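Local coordinates for iron binding protein FbpA (Mannheimia haemolytica, PDB 1SI1) that binds ferric iron in the periplasm and probably hands it to an ABC transporter for uptake, as solute-binding proteins of its family do, at residues S8-Y13 with L56-S61; E16-N21 with E251-E256; A86-S91 with I292-I297; L98-R103 with K229-V234. All blocks are in the same frame, centred on the assembly; numbering follows the deposited sequence.

Interaction 1: S8-Y13 with L56-S61; sequences SYRQPY and LTVDIS
Y9 and L56 meet where two parallel strands, 3-8 and 54-58, end together at the iron-binding cleft of this periplasmic binding protein fold. Backbone bonding comes first: Y9 N donates to L56 O at 2.9 Å and 164°, S8 and L56 form the last parallel bridge, and S8 CA adds a C-H...O contact to the same L56 O. Past this point the first chain leaves the sheet as a loop, and S8 OG donates to R10 O at 2.6 Å, on a lone pair in the carbonyl plane.

Side-chain packing centres on V58. The CD2-CE2 side of the Y9 ring crosses it at about a right angle, CE2 lying 3.7 Å from V58 CB, while the polar T57 OG1 sits beside Y9 CB. L56 CD2 packs against both S8 OG and R10 CB.

Charge enters with R10, whose chain bends at chi3 and crosses V58 at about a right angle. Its strongest partner is E268, in a salt bridge through NH1. Beyond the strand, D59 caps helix 60-67, its OD1 accepting from both S61 N and S61 OG. One face of the R10 guanidinium is covered by the V58 CG2 methyl, 3.2 Å above the plane and offset toward the rim.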
loop_
_atom_site.group_PDB
_atom_site.type_symbol
_atom_site.label_atom_id
_atom_site.label_comp_id
_atom_site.label_asym_id
_atom_site.label_seq_id
_atom_site.Cartn_x
_atom_site.Cartn_y
_atom_site.Cartn_z
ATOM N N SER A 8 9.411 7.908 10.701
ATOM C CA SER A 8 8.698 6.784 10.132
ATOM C C SER A 8 7.298 6.652 10.682
ATOM O O SER A 8 7.089 6.645 11.883
ATOM C CB SER A 8 9.443 5.495 10.423
ATOM O OG SER A 8 8.755 4.388 9.894
ATOM N N TYR A 9 6.334 6.556 9.784
ATOM C CA TYR A 9 4.988 6.127 10.128
ATOM C C TYR A 9 4.980 4.639 10.479
ATOM O O TYR A 9 4.170 4.165 11.288
ATOM C CB TYR A 9 4.051 6.394 8.937
ATOM C CG TYR A 9 2.790 5.581 8.961
ATOM C CD1 TYR A 9 1.651 6.031 9.618
ATOM C CD2 TYR A 9 2.740 4.342 8.330
ATOM C CE1 TYR A 9 0.503 5.257 9.642
ATOM C CE2 TYR A 9 1.625 3.575 8.365
ATOM C CZ TYR A 9 0.504 4.031 9.007
ATOM O OH TYR A 9 -0.626 3.235 9.019
ATOM N N ARG A 10 5.844 3.874 9.820
ATOM C CA ARG A 10 5.913 2.444 9.995
ATOM C C ARG A 10 6.673 2.092 11.270
ATOM O O ARG A 10 7.643 2.760 11.628
ATOM C CB ARG A 10 6.573 1.844 8.766
ATOM C CG ARG A 10 6.891 0.379 8.808
ATOM C CD ARG A 10 7.082 -0.184 7.417
ATOM N NE ARG A 10 5.798 -0.467 6.792
ATOM C CZ ARG A 10 5.633 -0.953 5.577
ATOM N NH1 ARG A 10 4.411 -1.236 5.178
ATOM N NH2 ARG A 10 6.650 -1.141 4.754
ATOM N N GLN A 11 6.232 1.044 11.953
ATOM C CA GLN A 11 6.802 0.671 13.241
ATOM C C GLN A 11 8.278 0.386 13.074
ATOM O O GLN A 11 8.691 -0.230 12.105
ATOM C CB GLN A 11 6.087 -0.553 13.806
ATOM C CG GLN A 11 4.689 -0.210 14.254
ATOM C CD GLN A 11 4.054 -1.274 15.105
ATOM O OE1 GLN A 11 4.110 -2.454 14.769
ATOM N NE2 GLN A 11 3.436 -0.863 16.209
ATOM N N PRO A 12 9.090 0.879 14.002
ATOM C CA PRO A 12 10.535 0.718 13.898
ATOM C C PRO A 12 11.026 -0.704 13.614
ATOM O O PRO A 12 11.933 -0.855 12.819
ATOM C CB PRO A 12 11.021 1.260 15.235
ATOM C CG PRO A 12 10.059 2.302 15.527
ATOM C CD PRO A 12 8.732 1.732 15.146
ATOM N N TYR A 13 10.418 -1.729 14.205
ATOM C CA TYR A 13 10.931 -3.077 13.999
ATOM C C TYR A 13 10.802 -3.574 12.553
ATOM O O TYR A 13 11.505 -4.497 12.148
ATOM C CB TYR A 13 10.293 -4.057 14.986
ATOM C CG TYR A 13 8.984 -4.679 14.568
ATOM C CD1 TYR A 13 7.791 -3.997 14.714
ATOM C CD2 TYR A 13 8.942 -5.978 14.062
ATOM C CE1 TYR A 13 6.581 -4.576 14.359
ATOM C CE2 TYR A 13 7.742 -6.564 13.694
ATOM C CZ TYR A 13 6.564 -5.858 13.852
ATOM O OH TYR A 13 5.354 -6.409 13.494
ATOM N N LEU A 56 9.460 8.322 5.985
ATOM C CA LEU A 56 9.088 7.014 5.516
ATOM C C LEU A 56 7.658 6.755 5.890
ATOM O O LEU A 56 7.279 6.848 7.050
ATOM C CB LEU A 56 10.010 5.980 6.148
ATOM C CG LEU A 56 9.908 4.537 5.633
ATOM C CD1 LEU A 56 11.215 3.782 5.796
ATOM C CD2 LEU A 56 8.776 3.775 6.317
ATOM N N THR A 57 6.826 6.472 4.903
ATOM C CA THR A 57 5.442 6.242 5.187
ATOM C C THR A 57 4.847 5.212 4.252
ATOM O O THR A 57 5.544 4.599 3.440
ATOM C CB THR A 57 4.674 7.573 5.195
ATOM O OG1 THR A 57 3.386 7.384 5.796
ATOM C CG2 THR A 57 4.422 8.101 3.789
ATOM N N VAL A 58 3.565 4.977 4.444
ATOM C CA VAL A 58 2.875 3.888 3.805
ATOM C C VAL A 58 1.595 4.438 3.231
ATOM O O VAL A 58 0.900 5.174 3.906
ATOM C CB VAL A 58 2.559 2.774 4.835
ATOM C CG1 VAL A 58 1.721 1.695 4.210
ATOM C CG2 VAL A 58 3.841 2.178 5.419
ATOM N N ASP A 59 1.306 4.031 2.001
ATOM C CA ASP A 59 0.103 4.370 1.236
ATOM C C ASP A 59 0.282 5.683 0.499
ATOM O O ASP A 59 0.761 6.670 1.057
ATOM C CB ASP A 59 -1.136 4.420 2.122
ATOM C CG ASP A 59 -2.423 4.356 1.330
ATOM O OD1 ASP A 59 -2.822 5.358 0.700
ATOM O OD2 ASP A 59 -3.113 3.331 1.291
ATOM N N ILE A 60 -0.101 5.695 -0.770
ATOM C CA ILE A 60 0.022 6.893 -1.564
ATOM C C ILE A 60 -0.696 8.095 -0.919
ATOM O O ILE A 60 -0.232 9.220 -1.058
ATOM C CB ILE A 60 -0.447 6.633 -3.015
ATOM C CG1 ILE A 60 -0.102 7.816 -3.926
ATOM C CG2 ILE A 60 -1.942 6.347 -3.063
ATOM C CD1 ILE A 60 1.389 8.055 -4.096
ATOM N N SER A 61 -1.779 7.861 -0.190
ATOM C CA SER A 61 -2.459 8.953 0.493
ATOM C C SER A 61 -1.570 9.649 1.519
ATOM O O SER A 61 -1.651 10.870 1.668
ATOM C CB SER A 61 -3.755 8.480 1.137
ATOM O OG SER A 61 -3.499 7.619 2.220
#

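Interaction 2: E16-N21 with E251-E256; sequences EPMLKN and EYLSGE
Y252 reaches from helix 243-253 across the turn M18-N21 of helix 16-26 and lays its edge against the backbone there. CE1 comes within 3.4 Å of M18 O, which lies near the ring plane, so a slightly positive aromatic C-H faces the carbonyl. The first torsion of Y252, with CG anti to the backbone N (chi1 171°), sends the ring out to this helix and carries its hydroxyl on to N21, where OH stands 3.1 Å from CB.

Water 1 ties the polar ends together. It accepts from N21 ND2 at 2.9 Å and lies 2.8 Å from Y252 OH, so the amide and the phenol are joined indirectly.

The other half of the contact is apolar. M18, bent at chi2 and chi3, crosses L253 at about a right angle, and its CE and CB both approach L253 CD2, CE at 3.9 Å. L19 CD2 comes to the same methyl more loosely, at 4.4 Å.

This is helix-to-helix packing away from the iron site. Helix 259-266 lies against M18 and N21 through L261, strand 29-34 takes L19 on V30 and I32, and the ring of F22, one residue further along helix 16-26, meets that of Y252 with planes at about 60°.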
loop_
_atom_site.group_PDB
_atom_site.type_symbol
_atom_site.label_atom_id
_atom_site.label_comp_id
_atom_site.label_asym_id
_atom_site.label_seq_id
_atom_site.Cartn_x
_atom_site.Cartn_y
_atom_site.Cartn_z
ATOM N N GLU A 16 13.962 -1.429 10.965
ATOM C CA GLU A 16 15.258 -1.364 11.634
ATOM C C GLU A 16 16.317 -2.271 10.999
ATOM O O GLU A 16 17.461 -1.862 10.890
ATOM C CB GLU A 16 15.090 -1.710 13.114
ATOM C CG GLU A 16 16.171 -1.179 14.038
ATOM C CD GLU A 16 15.728 -1.235 15.491
ATOM O OE1 GLU A 16 14.999 -0.318 15.934
ATOM O OE2 GLU A 16 16.083 -2.211 16.183
ATOM N N PRO A 17 15.995 -3.501 10.603
ATOM C CA PRO A 17 17.043 -4.380 10.064
ATOM C C PRO A 17 17.826 -3.802 8.891
ATOM O O PRO A 17 19.052 -3.859 8.887
ATOM C CB PRO A 17 16.265 -5.639 9.677
ATOM C CG PRO A 17 15.182 -5.667 10.695
ATOM C CD PRO A 17 14.711 -4.217 10.727
ATOM N N MET A 18 17.153 -3.224 7.908
ATOM C CA MET A 18 17.864 -2.651 6.764
ATOM C C MET A 18 18.645 -1.403 7.159
ATOM O O MET A 18 19.691 -1.130 6.582
ATOM C CB MET A 18 16.925 -2.311 5.612
ATOM C CG MET A 18 15.976 -3.418 5.225
ATOM S SD MET A 18 14.408 -3.190 6.046
ATOM C CE MET A 18 14.110 -1.404 5.465
ATOM N N LEU A 19 18.124 -0.638 8.113
ATOM C CA LEU A 19 18.800 0.571 8.569
ATOM C C LEU A 19 20.066 0.209 9.332
ATOM O O LEU A 19 21.093 0.888 9.205
ATOM C CB LEU A 19 17.859 1.402 9.430
ATOM C CG LEU A 19 16.647 1.904 8.632
ATOM C CD1 LEU A 19 15.709 2.666 9.500
ATOM C CD2 LEU A 19 17.071 2.757 7.463
ATOM N N LYS A 20 20.003 -0.885 10.080
ATOM C CA LYS A 20 21.172 -1.405 10.796
ATOM C C LYS A 20 22.234 -1.857 9.798
ATOM O O LYS A 20 23.429 -1.626 10.012
ATOM C CB LYS A 20 20.744 -2.551 11.713
ATOM C CG LYS A 20 21.887 -3.239 12.448
ATOM C CD LYS A 20 21.383 -3.965 13.691
ATOM C CE LYS A 20 22.411 -4.958 14.232
ATOM N NZ LYS A 20 22.058 -6.370 13.900
ATOM N N ASN A 21 21.813 -2.458 8.689
ATOM C CA ASN A 21 22.745 -2.898 7.657
ATOM C C ASN A 21 23.379 -1.701 6.959
ATOM O O ASN A 21 24.555 -1.732 6.621
ATOM C CB ASN A 21 22.056 -3.805 6.626
ATOM C CG ASN A 21 21.686 -5.176 7.190
ATOM O OD1 ASN A 21 22.272 -5.659 8.167
ATOM N ND2 ASN A 21 20.706 -5.820 6.555
ATOM N N GLU A 251 18.638 5.645 -1.691
ATOM C CA GLU A 251 19.248 4.895 -2.781
ATOM C C GLU A 251 19.548 3.460 -2.344
ATOM O O GLU A 251 19.279 2.495 -3.061
ATOM C CB GLU A 251 20.516 5.603 -3.244
ATOM C CG GLU A 251 20.205 6.833 -4.070
ATOM C CD GLU A 251 21.435 7.615 -4.473
ATOM O OE1 GLU A 251 21.318 8.390 -5.435
ATOM O OE2 GLU A 251 22.485 7.475 -3.807
ATOM N N TYR A 252 20.113 3.319 -1.155
ATOM C CA TYR A 252 20.379 2.004 -0.589
ATOM C C TYR A 252 19.093 1.190 -0.409
ATOM O O TYR A 252 19.039 0.009 -0.740
ATOM C CB TYR A 252 21.128 2.153 0.750
ATOM C CG TYR A 252 21.286 0.888 1.551
ATOM C CD1 TYR A 252 20.396 0.570 2.570
ATOM C CD2 TYR A 252 22.345 0.017 1.307
ATOM C CE1 TYR A 252 20.540 -0.585 3.310
ATOM C CE2 TYR A 252 22.502 -1.144 2.047
ATOM C CZ TYR A 252 21.598 -1.440 3.048
ATOM O OH TYR A 252 21.721 -2.576 3.802
ATOM N N LEU A 253 18.062 1.826 0.131
ATOM C CA LEU A 253 16.806 1.135 0.377
ATOM C C LEU A 253 16.126 0.694 -0.911
ATOM O O LEU A 253 15.368 -0.265 -0.897
ATOM C CB LEU A 253 15.854 2.009 1.199
ATOM C CG LEU A 253 16.303 2.293 2.637
ATOM C CD1 LEU A 253 15.343 3.273 3.277
ATOM C CD2 LEU A 253 16.421 1.014 3.450
ATOM N N SER A 254 16.402 1.393 -2.007
ATOM C CA SER A 254 15.848 1.057 -3.318
ATOM C C SER A 254 16.569 -0.095 -4.011
ATOM O O SER A 254 16.093 -0.604 -5.028
ATOM C CB SER A 254 15.853 2.288 -4.236
ATOM O OG SER A 254 17.142 2.546 -4.779
ATOM N N GLY A 255 17.723 -0.484 -3.477
ATOM C CA GLY A 255 18.594 -1.432 -4.152
ATOM C C GLY A 255 18.610 -2.829 -3.573
ATOM O O GLY A 255 17.897 -3.151 -2.628
ATOM N N GLU A 256 19.465 -3.661 -4.153
ATOM C CA GLU A 256 19.454 -5.102 -3.895
ATOM C C GLU A 256 19.918 -5.524 -2.500
ATOM O O GLU A 256 19.662 -6.646 -2.076
ATOM C CB GLU A 256 20.274 -5.827 -4.971
ATOM C CG GLU A 256 21.760 -5.506 -4.976
ATOM C CD GLU A 256 22.393 -5.717 -6.341
ATOM O OE1 GLU A 256 22.527 -4.729 -7.102
ATOM O OE2 GLU A 256 22.750 -6.874 -6.651
HETATM O O HOH W 1 19.665 -4.363 4.232
#

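Interaction 3: A86-S91 with I292-I297; sequences AQFRDS and IKLEDI
This is a loop-to-helix contact, in which the turn Q87-S91 receives the first turn of the long helix 294-310 beside strand 228-236 of the periplasmic binding protein fold. Two of the helix's first residues supply most of it, L294 through its backbone N-H and its side chain, E295 through its carboxylate.

L294 N donates to Q87 O at 2.9 Å and 171°, in the carbonyl plane, which gives a first-turn N-H of the helix an acceptor from the loop. K293 holds the N-cap position just before it. E295 CG lies between the backbone N and the carbonyl carbon (chi1 73°), and the chain, extended beyond it, carries the carboxylate across to S91, which it grips with both oxygens: OE2 accepts from S91 N at 2.9 Å, from the syn side but 24° out of the plane, and OE1 takes the S91 hydroxyl on its syn lone pair. Two donors from one residue should hold the carboxylate against rotation. Water 2 fills the angle between the segments, accepting from E295 N and lying 2.8 Å from R89 O and 3.0 Å from E295 OE2. D90 OD2 stands 4.2 Å from E295 OE2, but it accepts from N92 N, which may ease any repulsion.

Apolar packing lies toward strand 228-236, where F88 and L294 both touch I231. Q87 CG covers one face of the F88 ring, and L294 CD2 meets its edge, 3.8 Å from CD1.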
loop_
_atom_site.group_PDB
_atom_site.type_symbol
_atom_site.label_atom_id
_atom_site.label_comp_id
_atom_site.label_asym_id
_atom_site.label_seq_id
_atom_site.Cartn_x
_atom_site.Cartn_y
_atom_site.Cartn_z
ATOM N N ALA A 86 9.063 3.315 -12.904
ATOM C CA ALA A 86 8.502 4.656 -12.956
ATOM C C ALA A 86 7.116 4.755 -12.336
ATOM O O ALA A 86 6.776 5.776 -11.754
ATOM C CB ALA A 86 8.463 5.160 -14.389
ATOM N N GLN A 87 6.323 3.698 -12.448
ATOM C CA GLN A 87 4.987 3.735 -11.869
ATOM C C GLN A 87 4.979 3.860 -10.343
ATOM O O GLN A 87 3.976 4.286 -9.786
ATOM C CB GLN A 87 4.149 2.536 -12.324
ATOM C CG GLN A 87 4.634 1.187 -11.868
ATOM C CD GLN A 87 5.539 0.491 -12.877
ATOM O OE1 GLN A 87 6.326 1.141 -13.580
ATOM N NE2 GLN A 87 5.432 -0.838 -12.948
ATOM N N PHE A 88 6.090 3.501 -9.701
ATOM C CA PHE A 88 6.197 3.537 -8.245
ATOM C C PHE A 88 7.079 4.651 -7.717
ATOM O O PHE A 88 7.500 4.609 -6.566
ATOM C CB PHE A 88 6.678 2.172 -7.729
ATOM C CG PHE A 88 5.794 1.038 -8.149
ATOM C CD1 PHE A 88 4.423 1.123 -8.001
ATOM C CD2 PHE A 88 6.329 -0.115 -8.685
ATOM C CE1 PHE A 88 3.592 0.103 -8.406
ATOM C CE2 PHE A 88 5.492 -1.149 -9.096
ATOM C CZ PHE A 88 4.132 -1.040 -8.944
ATOM N N ARG A 89 7.325 5.663 -8.531
ATOM C CA ARG A 89 7.948 6.888 -8.059
ATOM C C ARG A 89 7.349 8.094 -8.748
ATOM O O ARG A 89 6.673 7.972 -9.753
ATOM C CB ARG A 89 9.460 6.841 -8.235
ATOM C CG ARG A 89 9.910 6.442 -9.621
ATOM C CD ARG A 89 11.415 6.583 -9.824
ATOM N NE ARG A 89 11.857 5.802 -10.971
ATOM C CZ ARG A 89 11.772 6.201 -12.238
ATOM N NH1 ARG A 89 12.178 5.393 -13.207
ATOM N NH2 ARG A 89 11.311 7.405 -12.543
ATOM N N ASP A 90 7.596 9.254 -8.176
ATOM C CA ASP A 90 7.054 10.501 -8.679
ATOM C C ASP A 90 7.795 10.935 -9.932
ATOM O O ASP A 90 9.011 11.075 -9.895
ATOM C CB ASP A 90 7.272 11.561 -7.607
ATOM C CG ASP A 90 6.560 12.836 -7.888
ATOM O OD1 ASP A 90 6.850 13.812 -7.170
ATOM O OD2 ASP A 90 5.680 12.955 -8.770
ATOM N N SER A 91 7.077 11.208 -11.015
ATOM C CA SER A 91 7.716 11.816 -12.192
ATOM C C SER A 91 8.302 13.185 -11.837
ATOM O O SER A 91 9.221 13.664 -12.499
ATOM C CB SER A 91 6.713 11.973 -13.349
ATOM O OG SER A 91 5.699 12.888 -13.037
ATOM N N ILE A 292 -0.482 1.112 -13.962
ATOM C CA ILE A 292 -0.855 2.511 -13.737
ATOM C C ILE A 292 0.185 3.199 -12.852
ATOM O O ILE A 292 0.693 2.608 -11.899
ATOM C CB ILE A 292 -2.261 2.603 -13.087
ATOM C CG1 ILE A 292 -2.753 4.056 -13.017
ATOM C CG2 ILE A 292 -2.272 1.966 -11.689
ATOM C CD1 ILE A 292 -4.175 4.193 -12.542
ATOM N N LYS A 293 0.492 4.449 -13.162
ATOM C CA LYS A 293 1.387 5.221 -12.311
ATOM C C LYS A 293 0.672 5.586 -11.040
ATOM O O LYS A 293 -0.479 6.008 -11.046
ATOM C CB LYS A 293 1.846 6.489 -13.015
ATOM C CG LYS A 293 2.713 6.234 -14.228
ATOM C CD LYS A 293 3.408 7.517 -14.670
ATOM C CE LYS A 293 4.088 7.346 -16.013
ATOM N NZ LYS A 293 3.125 7.438 -17.144
ATOM N N LEU A 294 1.369 5.452 -9.935
ATOM C CA LEU A 294 0.779 5.822 -8.663
ATOM C C LEU A 294 0.457 7.308 -8.599
ATOM O O LEU A 294 -0.457 7.709 -7.901
ATOM C CB LEU A 294 1.696 5.417 -7.514
ATOM C CG LEU A 294 1.372 4.059 -6.880
ATOM C CD1 LEU A 294 0.158 4.159 -5.975
ATOM C CD2 LEU A 294 1.152 2.996 -7.949
ATOM N N GLU A 295 1.191 8.127 -9.344
ATOM C CA GLU A 295 0.856 9.541 -9.389
ATOM C C GLU A 295 -0.482 9.791 -10.084
ATOM O O GLU A 295 -1.146 10.760 -9.785
ATOM C CB GLU A 295 1.985 10.348 -10.020
ATOM C CG GLU A 295 2.126 10.174 -11.515
ATOM C CD GLU A 295 3.445 10.706 -11.994
ATOM O OE1 GLU A 295 3.451 11.685 -12.759
ATOM O OE2 GLU A 295 4.468 10.146 -11.583
ATOM N N ASP A 296 -0.893 8.900 -10.983
ATOM C CA ASP A 296 -2.218 9.000 -11.593
ATOM C C ASP A 296 -3.323 8.522 -10.673
ATOM O O ASP A 296 -4.443 9.026 -10.730
ATOM C CB ASP A 296 -2.243 8.271 -12.928
ATOM C CG ASP A 296 -1.425 8.993 -13.981
ATOM O OD1 ASP A 296 -1.500 10.240 -14.026
ATOM O OD2 ASP A 296 -0.662 8.411 -14.775
ATOM N N ILE A 297 -3.013 7.578 -9.794
ATOM C CA ILE A 297 -3.920 7.285 -8.703
ATOM C C ILE A 297 -4.074 8.511 -7.805
ATOM O O ILE A 297 -5.183 8.901 -7.463
ATOM C CB ILE A 297 -3.420 6.047 -7.912
ATOM C CG1 ILE A 297 -3.614 4.773 -8.762
ATOM C CG2 ILE A 297 -4.117 5.939 -6.569
ATOM C CD1 ILE A 297 -2.920 3.530 -8.239
HETATM O O HOH W 2 3.961 7.511 -10.335
#

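Interaction 4: L98-R103 with K229-V234; sequences LTTRAR and KNISGV
T99 and S232 meet through their hydroxyls, OG1 and OG 2.6 Å apart; T99 OG1 is also hydrogen-bonded to E268. R101 and N230 lie side by side on the same face, R101 CG 3.8 Å from N230 CB, with the guanidinium and amide planes perpendicular. On the other face T100 and K229 cross obliquely, T100 OG1 sitting 3.2 Å from K229 CE. Water 3 links this pair by accepting from K229 NZ and lying 2.7 Å from T100 OG1, while S289 OG is the main partner of that ammonium. At the end of the pair L98 CD1 packs on V234 CG1 at 3.6 Å.

The backbones beneath form an antiparallel ladder. R101 N and N230 O, with N230 N and R101 O, make one closed hydrogen-bonded pair at 2.9 Å each. At the next such pair S232 N donates to T99 O, but S232 O takes L98 N at 2.8 Å and T99 N only weakly. L98 and T99 thus both face S232, a classic beta bulge. Strands 96-108 and 228-236 run through the middle of this periplasmic binding protein, close to the bound iron.

Further out, R101 CG lies between the backbone N and the carbonyl carbon (chi1 50°), and bends at chi2 and chi3 bring the guanidinium near the iron and the ligands Y142 and Y198. E268 forms a salt bridge with R101 NH1. N230 OD1 accepts from its neighbour I231 N on an in-plane lone pair and also from I60 N, which ties this strand to the start of helix 60-67.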
loop_
_atom_site.group_PDB
_atom_site.type_symbol
_atom_site.label_atom_id
_atom_site.label_comp_id
_atom_site.label_asym_id
_atom_site.label_seq_id
_atom_site.Cartn_x
_atom_site.Cartn_y
_atom_site.Cartn_z
ATOM N N LEU A 98 9.212 2.145 -2.207
ATOM C CA LEU A 98 10.193 1.119 -1.854
ATOM C C LEU A 98 9.596 -0.275 -1.796
ATOM O O LEU A 98 10.315 -1.242 -1.965
ATOM C CB LEU A 98 10.836 1.436 -0.509
ATOM C CG LEU A 98 11.685 2.697 -0.455
ATOM C CD1 LEU A 98 12.201 2.895 0.973
ATOM C CD2 LEU A 98 12.836 2.631 -1.469
ATOM N N THR A 99 8.302 -0.383 -1.516
ATOM C CA THR A 99 7.617 -1.667 -1.601
ATOM C C THR A 99 6.237 -1.431 -2.145
ATOM O O THR A 99 5.750 -0.303 -2.154
ATOM C CB THR A 99 7.444 -2.335 -0.228
ATOM O OG1 THR A 99 6.613 -1.520 0.613
ATOM C CG2 THR A 99 8.749 -2.473 0.497
ATOM N N THR A 100 5.613 -2.504 -2.597
ATOM C CA THR A 100 4.211 -2.447 -2.958
ATOM C C THR A 100 3.380 -3.448 -2.189
ATOM O O THR A 100 3.866 -4.480 -1.712
ATOM C CB THR A 100 3.985 -2.649 -4.466
ATOM O OG1 THR A 100 4.466 -3.934 -4.881
ATOM C CG2 THR A 100 4.784 -1.656 -5.275
ATOM N N ARG A 101 2.103 -3.121 -2.087
ATOM C CA ARG A 101 1.116 -3.976 -1.484
ATOM C C ARG A 101 0.021 -4.156 -2.523
ATOM O O ARG A 101 -0.392 -3.205 -3.152
ATOM C CB ARG A 101 0.558 -3.382 -0.196
ATOM C CG ARG A 101 0.087 -1.941 -0.280
ATOM C CD ARG A 101 1.022 -0.892 0.338
ATOM N NE ARG A 101 1.483 -1.289 1.655
ATOM C CZ ARG A 101 0.827 -1.098 2.815
ATOM N NH1 ARG A 101 1.371 -1.539 3.934
ATOM N NH2 ARG A 101 -0.347 -0.489 2.886
ATOM N N ALA A 102 -0.440 -5.381 -2.678
ATOM C CA ALA A 102 -1.514 -5.703 -3.610
ATOM C C ALA A 102 -2.851 -5.661 -2.891
ATOM O O ALA A 102 -2.967 -6.180 -1.789
ATOM C CB ALA A 102 -1.275 -7.081 -4.178
ATOM N N ARG A 103 -3.863 -5.044 -3.502
ATOM C CA ARG A 103 -5.206 -5.107 -2.969
ATOM C C ARG A 103 -5.911 -6.253 -3.665
ATOM O O ARG A 103 -6.166 -6.226 -4.864
ATOM C CB ARG A 103 -5.943 -3.781 -3.147
ATOM C CG ARG A 103 -7.195 -3.650 -2.294
ATOM C CD ARG A 103 -7.393 -2.267 -1.712
ATOM N NE ARG A 103 -8.476 -2.213 -0.740
ATOM C CZ ARG A 103 -8.392 -2.681 0.500
ATOM N NH1 ARG A 103 -9.424 -2.583 1.330
ATOM N NH2 ARG A 103 -7.263 -3.227 0.922
ATOM N N LYS A 229 -1.893 -2.146 -7.104
ATOM C CA LYS A 229 -0.829 -1.990 -6.129
ATOM C C LYS A 229 -0.813 -0.591 -5.553
ATOM O O LYS A 229 -1.001 0.413 -6.256
ATOM C CB LYS A 229 0.532 -2.302 -6.737
ATOM C CG LYS A 229 0.835 -3.801 -6.846
ATOM C CD LYS A 229 2.261 -4.066 -7.327
ATOM C CE LYS A 229 2.717 -5.483 -7.013
ATOM N NZ LYS A 229 3.902 -5.822 -7.836
ATOM N N ASN A 230 -0.581 -0.537 -4.248
ATOM C CA ASN A 230 -0.281 0.696 -3.548
ATOM C C ASN A 230 1.150 0.553 -3.046
ATOM O O ASN A 230 1.757 -0.500 -3.236
ATOM C CB ASN A 230 -1.274 0.909 -2.407
ATOM C CG ASN A 230 -1.509 2.360 -2.095
ATOM O OD1 ASN A 230 -0.580 3.153 -2.052
ATOM N ND2 ASN A 230 -2.759 2.712 -1.853
ATOM N N ILE A 231 1.698 1.590 -2.416
ATOM C CA ILE A 231 3.114 1.614 -2.084
ATOM C C ILE A 231 3.363 1.982 -0.648
ATOM O O ILE A 231 2.530 2.581 0.001
ATOM C CB ILE A 231 3.869 2.633 -2.961
ATOM C CG1 ILE A 231 3.238 4.021 -2.875
ATOM C CG2 ILE A 231 3.906 2.174 -4.384
ATOM C CD1 ILE A 231 4.199 5.153 -3.208
ATOM N N SER A 232 4.538 1.588 -0.160
ATOM C CA SER A 232 5.197 2.313 0.912
ATOM C C SER A 232 6.326 3.055 0.255
ATOM O O SER A 232 6.787 2.669 -0.808
ATOM C CB SER A 232 5.749 1.378 1.973
ATOM O OG SER A 232 7.044 0.858 1.644
ATOM N N GLY A 233 6.772 4.131 0.863
ATOM C CA GLY A 233 7.836 4.881 0.239
ATOM C C GLY A 233 8.472 5.897 1.129
ATOM O O GLY A 233 8.276 5.889 2.335
ATOM N N VAL A 234 9.230 6.779 0.496
ATOM C CA VAL A 234 10.062 7.740 1.195
ATOM C C VAL A 234 10.090 9.069 0.474
ATOM O O VAL A 234 9.892 9.150 -0.726
ATOM C CB VAL A 234 11.524 7.244 1.361
ATOM C CG1 VAL A 234 11.620 6.153 2.418
ATOM C CG2 VAL A 234 12.111 6.762 0.021
HETATM O O HOH W 3 6.358 -4.305 -6.772
#

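Interactions 1 and 4 share one sheet, strands 54-58 and 228-236 being neighbours in it, and their centres lie 10 Å apart. D59 N reaches I231 O at 2.8 Å, a probable hydrogen bond, and V58 CG1 packs on R101 CZ. Both border the iron site: the R101 side chain is about 4 Å from the ferric ion, that of V58 about 6 Å, and E268 bridges R10 and R101. Interaction 3 covers the sheet on the T100 and I231 face, F88 CD1 lying 3.8 Å from I231 CG2, and L294 also touches I60 of interaction 1. Interaction 2 is more remote, joined to interaction 4 where L253 CB packs on L98 CD1.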